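Local structure of 3-phytase (Klebsiella pneumoniae, 2WNH) at residues A37-W49 with A174-D186. The protein probably hydrolyses phytate (inositol hexakisphosphate), starting at the 3-phosphate, and is a histidine acid phosphatase. The protein carries 3 engineered substitutions. Numbering follows the deposited sequence.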
loop_
_atom_site.group_PDB
_atom_site.type_symbol
_atom_site.label_atom_id
_atom_site.label_comp_id
_atom_site.label_asym_id
_atom_site.label_seq_id
_atom_site.Cartn_x
_atom_site.Cartn_y
_atom_site.Cartn_z
ATOM N N ALA B 37 43.559 9.780 17.736
ATOM C CA ALA B 37 43.816 9.317 19.095
ATOM C C ALA B 37 43.922 7.803 19.202
ATOM O O ALA B 37 44.843 7.293 19.837
ATOM C CB ALA B 37 42.746 9.836 20.055
ATOM N N ILE B 38 42.967 7.085 18.607
ATOM C CA ILE B 38 42.918 5.643 18.767
ATOM C C ILE B 38 44.019 4.961 17.958
ATOM O O ILE B 38 44.549 3.949 18.380
ATOM C CB ILE B 38 41.496 5.043 18.479
ATOM C CG1 ILE B 38 41.097 5.176 16.996
ATOM C CG2 ILE B 38 40.455 5.675 19.438
ATOM C CD1 ILE B 38 39.705 4.574 16.676
ATOM N N GLU B 39 44.358 5.531 16.806
ATOM C CA GLU B 39 45.433 4.973 15.992
ATOM C C GLU B 39 46.782 5.204 16.666
ATOM O O GLU B 39 47.643 4.321 16.631
ATOM C CB GLU B 39 45.391 5.525 14.571
ATOM C CG GLU B 39 44.236 4.915 13.781
ATOM C CD GLU B 39 44.172 5.352 12.330
ATOM O OE1 GLU B 39 44.858 6.327 11.924
ATOM O OE2 GLU B 39 43.390 4.726 11.590
ATOM N N ALA B 40 46.945 6.356 17.315
ATOM C CA ALA B 40 48.163 6.627 18.098
ATOM C C ALA B 40 48.240 5.720 19.316
ATOM O O ALA B 40 49.295 5.138 19.594
ATOM C CB ALA B 40 48.236 8.110 18.519
ATOM N N ALA B 41 47.118 5.577 20.021
ATOM C CA ALA B 41 47.021 4.734 21.222
ATOM C C ALA B 41 47.422 3.276 21.021
ATOM O O ALA B 41 47.934 2.630 21.946
ATOM C CB ALA B 41 45.605 4.792 21.789
ATOM N N THR B 42 47.154 2.740 19.833
ATOM C CA THR B 42 47.349 1.308 19.576
ATOM C C THR B 42 48.468 1.053 18.576
ATOM O O THR B 42 48.769 -0.094 18.261
ATOM C CB THR B 42 46.049 0.645 19.046
ATOM O OG1 THR B 42 45.614 1.348 17.870
ATOM C CG2 THR B 42 44.967 0.685 20.098
ATOM N N GLY B 43 49.059 2.133 18.076
ATOM C CA GLY B 43 50.166 2.072 17.132
ATOM C C GLY B 43 49.831 1.386 15.821
ATOM O O GLY B 43 50.701 0.790 15.189
ATOM N N ARG B 44 48.566 1.452 15.403
ATOM C CA ARG B 44 48.192 0.865 14.110
ATOM C C ARG B 44 46.955 1.553 13.514
ATOM O O ARG B 44 46.221 2.228 14.236
ATOM C CB ARG B 44 47.993 -0.658 14.238
ATOM C CG ARG B 44 46.581 -1.113 14.453
ATOM C CD ARG B 44 46.241 -1.121 15.899
ATOM N NE ARG B 44 45.914 -2.409 16.513
ATOM C CZ ARG B 44 45.827 -3.618 15.940
ATOM N NH1 ARG B 44 46.058 -3.812 14.659
ATOM N NH2 ARG B 44 45.486 -4.661 16.696
ATOM N N PRO B 45 46.739 1.400 12.197
ATOM C CA PRO B 45 45.538 1.960 11.579
ATOM C C PRO B 45 44.301 1.143 11.920
ATOM O O PRO B 45 44.377 -0.087 12.077
ATOM C CB PRO B 45 45.833 1.852 10.083
ATOM C CG PRO B 45 46.729 0.635 9.986
ATOM C CD PRO B 45 47.597 0.711 11.207
ATOM N N TRP B 46 43.171 1.842 12.044
ATOM C CA TRP B 46 41.882 1.219 12.263
ATOM C C TRP B 46 41.099 1.301 10.955
ATOM O O TRP B 46 41.417 2.114 10.074
ATOM C CB TRP B 46 41.118 1.949 13.362
ATOM C CG TRP B 46 41.582 1.643 14.738
ATOM C CD1 TRP B 46 42.877 1.694 15.205
ATOM C CD2 TRP B 46 40.765 1.291 15.860
ATOM N NE1 TRP B 46 42.908 1.361 16.541
ATOM C CE2 TRP B 46 41.632 1.110 16.970
ATOM C CE3 TRP B 46 39.390 1.089 16.038
ATOM C CZ2 TRP B 46 41.162 0.757 18.242
ATOM C CZ3 TRP B 46 38.920 0.728 17.310
ATOM C CH2 TRP B 46 39.802 0.570 18.393
ATOM N N THR B 47 40.082 0.456 10.844
ATOM C CA THR B 47 39.260 0.384 9.642
ATOM C C THR B 47 38.777 1.758 9.190
ATOM O O THR B 47 38.350 2.583 10.002
ATOM C CB THR B 47 38.056 -0.533 9.878
ATOM O OG1 THR B 47 38.530 -1.836 10.239
ATOM C CG2 THR B 47 37.144 -0.628 8.632
ATOM N N GLU B 48 38.891 1.987 7.887
ATOM C CA GLU B 48 38.328 3.138 7.205
ATOM C C GLU B 48 36.954 2.710 6.719
ATOM O O GLU B 48 36.843 1.734 5.978
ATOM C CB GLU B 48 39.210 3.522 6.017
ATOM C CG GLU B 48 40.587 4.039 6.422
ATOM C CD GLU B 48 40.547 5.452 6.969
ATOM O OE1 GLU B 48 39.510 6.141 6.794
ATOM O OE2 GLU B 48 41.555 5.883 7.581
ATOM N N TRP B 49 35.915 3.423 7.147
ATOM C CA TRP B 49 34.545 3.057 6.786
ATOM C C TRP B 49 34.151 3.637 5.438
ATOM O O TRP B 49 34.825 4.535 4.918
ATOM C CB TRP B 49 33.546 3.525 7.846
ATOM C CG TRP B 49 33.772 3.051 9.232
ATOM C CD1 TRP B 49 34.968 2.772 9.833
ATOM C CD2 TRP B 49 32.768 2.897 10.245
ATOM N NE1 TRP B 49 34.767 2.434 11.148
ATOM C CE2 TRP B 49 33.422 2.490 11.424
ATOM C CE3 TRP B 49 31.368 3.046 10.261
ATOM C CZ2 TRP B 49 32.728 2.230 12.624
ATOM C CZ3 TRP B 49 30.682 2.801 11.450
ATOM C CH2 TRP B 49 31.358 2.393 12.617
ATOM N N ALA B 174 41.436 -7.134 22.567
ATOM C CA ALA B 174 40.715 -6.865 21.325
ATOM C C ALA B 174 41.522 -6.002 20.362
ATOM O O ALA B 174 41.454 -6.206 19.145
ATOM C CB ALA B 174 39.352 -6.197 21.630
ATOM N N VAL B 175 42.288 -5.050 20.897
ATOM C CA VAL B 175 42.865 -3.974 20.070
ATOM C C VAL B 175 44.398 -3.940 19.917
ATOM O O VAL B 175 44.922 -3.285 19.004
ATOM C CB VAL B 175 42.342 -2.555 20.481
ATOM C CG1 VAL B 175 40.807 -2.540 20.592
ATOM C CG2 VAL B 175 42.988 -2.077 21.792
ATOM N N CYS B 176 45.115 -4.632 20.798
ATOM C CA CYS B 176 46.579 -4.594 20.753
ATOM C C CYS B 176 47.151 -5.732 19.932
ATOM O O CYS B 176 46.681 -6.865 20.027
ATOM C CB CYS B 176 47.166 -4.583 22.164
ATOM S SG CYS B 176 46.698 -3.091 23.084
ATOM N N GLN B 177 48.149 -5.417 19.106
ATOM C CA GLN B 177 48.855 -6.429 18.327
ATOM C C GLN B 177 49.788 -7.233 19.210
ATOM O O GLN B 177 50.484 -6.670 20.065
ATOM C CB GLN B 177 49.674 -5.788 17.216
ATOM C CG GLN B 177 48.865 -5.106 16.152
ATOM C CD GLN B 177 49.717 -4.628 15.003
ATOM O OE1 GLN B 177 50.062 -5.403 14.110
ATOM N NE2 GLN B 177 50.057 -3.343 15.009
ATOM N N ALA B 178 49.799 -8.547 18.990
ATOM C CA ALA B 178 50.725 -9.456 19.660
ATOM C C ALA B 178 52.161 -8.983 19.477
ATOM O O ALA B 178 52.607 -8.757 18.348
ATOM C CB ALA B 178 50.561 -10.878 19.118
ATOM N N ASP B 179 52.856 -8.805 20.601
ATOM C CA ASP B 179 54.280 -8.430 20.635
ATOM C C ASP B 179 54.574 -7.109 19.916
ATOM O O ASP B 179 55.570 -6.975 19.186
ATOM C CB ASP B 179 55.157 -9.585 20.120
ATOM C CG ASP B 179 54.784 -10.919 20.753
ATOM O OD1 ASP B 179 54.900 -11.047 21.995
ATOM O OD2 ASP B 179 54.354 -11.829 20.008
ATOM N N LYS B 180 53.682 -6.143 20.117
ATOM C CA LYS B 180 53.873 -4.784 19.630
ATOM C C LYS B 180 53.534 -3.779 20.721
ATOM O O LYS B 180 52.719 -4.071 21.601
ATOM C CB LYS B 180 53.032 -4.520 18.381
ATOM C CG LYS B 180 53.780 -4.763 17.083
ATOM C CD LYS B 180 53.536 -6.164 16.540
ATOM C CE LYS B 180 54.608 -6.575 15.530
ATOM N NZ LYS B 180 54.894 -5.530 14.500
ATOM N N PRO B 181 54.181 -2.598 20.688
ATOM C CA PRO B 181 53.814 -1.511 21.602
ATOM C C PRO B 181 52.347 -1.074 21.458
ATOM O O PRO B 181 51.853 -0.861 20.342
ATOM C CB PRO B 181 54.756 -0.370 21.187
ATOM C CG PRO B 181 55.919 -1.058 20.532
ATOM C CD PRO B 181 55.305 -2.218 19.811
ATOM N N CYS B 182 51.667 -0.961 22.595
ATOM C CA CYS B 182 50.304 -0.444 22.649
ATOM C C CYS B 182 50.348 0.663 23.696
ATOM O O CYS B 182 49.995 0.430 24.854
ATOM C CB CYS B 182 49.341 -1.560 23.052
ATOM S SG CYS B 182 47.719 -1.548 22.230
ATOM N N PRO B 183 50.810 1.867 23.291
ATOM C CA PRO B 183 51.159 2.989 24.180
ATOM C C PRO B 183 50.119 3.318 25.264
ATOM O O PRO B 183 50.477 3.439 26.443
ATOM C CB PRO B 183 51.320 4.169 23.214
ATOM C CG PRO B 183 51.695 3.552 21.932
ATOM C CD PRO B 183 51.012 2.217 21.873
ATOM N N ILE B 184 48.849 3.439 24.877
ATOM C CA ILE B 184 47.788 3.842 25.821
ATOM C C ILE B 184 47.691 3.022 27.128
ATOM O O ILE B 184 47.306 3.560 28.171
ATOM C CB ILE B 184 46.387 3.935 25.119
ATOM C CG1 ILE B 184 45.415 4.846 25.888
ATOM C CG2 ILE B 184 45.779 2.558 24.902
ATOM C CD1 ILE B 184 45.804 6.328 25.907
ATOM N N PHE B 185 48.021 1.733 27.084
ATOM C CA PHE B 185 47.840 0.891 28.270
ATOM C C PHE B 185 48.974 1.089 29.279
ATOM O O PHE B 185 48.872 0.655 30.420
ATOM C CB PHE B 185 47.623 -0.582 27.886
ATOM C CG PHE B 185 46.364 -0.804 27.080
ATOM C CD1 PHE B 185 46.389 -0.740 25.688
ATOM C CD2 PHE B 185 45.152 -1.035 27.719
ATOM C CE1 PHE B 185 45.207 -0.911 24.936
ATOM C CE2 PHE B 185 43.962 -1.209 26.980
ATOM C CZ PHE B 185 43.998 -1.144 25.586
ATOM N N ASP B 186 50.026 1.781 28.843
ATOM C CA ASP B 186 51.145 2.158 29.713
ATOM C C ASP B 186 50.973 3.525 30.402
ATOM O O ASP B 186 51.675 3.813 31.381
ATOM C CB ASP B 186 52.465 2.154 28.924
ATOM C CG ASP B 186 52.762 0.812 28.262
ATOM O OD1 ASP B 186 52.495 -0.251 28.881
ATOM O OD2 ASP B 186 53.272 0.827 27.116
HETATM O O HOH W 1 49.417 -2.689 18.731
#
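The Schellman motif that ends helix 32-42 packs against the disulfide loop leaving helix 165-175, and the contact pairs the two helix C-termini of this histidine acid phosphatase. The evidence begins with R44, whose guanidinium meets the last carbonyl of the second helix side-on: NE lies 2.8 Å and NH2 2.7 Å from V175 O. That oxygen is close to the guanidinium plane, while with respect to the carbonyl NE approaches nearly along the C=O axis and NH2 from above its plane. Both N-H...O angles are near 145°, as expected when two donors converge on one acceptor. Q177 covers one guanidinium face with CG, 3.4 Å from R44 CZ; its amide plane is nearly parallel to the guanidinium plane, and W229 adds a cation-pi contact to R44.

G43, with positive phi, turns the chain out of helix 32-42 and leaves A41 O to accept from I184 N (3.2 Å). This bond is nearly straight, at 173°, and uses a lone pair in the carbonyl plane. Beside it A41 CB rests 3.5 Å from I184 CB, and both side chains also touch helix 204-219. The C176–C182 disulfide closes the loop around a type II turn, Q177 to K180, and its C182 SG sits over T42 CA. One water donates to T42 O and accepts from Q177 N, joining the helix end to the loop.

T42 OG1, set between its backbone N and carbonyl carbon (chi1 56°), donates back to I38 O and accepts from W46 NE1 at 3.0 Å, exactly in the indole plane. Indole rotation is thereby restrained, with W46 CH2 against V175 CG1, while the T42 and V175 side chains cross nearly perpendicularly, their CG2 methyls 3.8 Å apart.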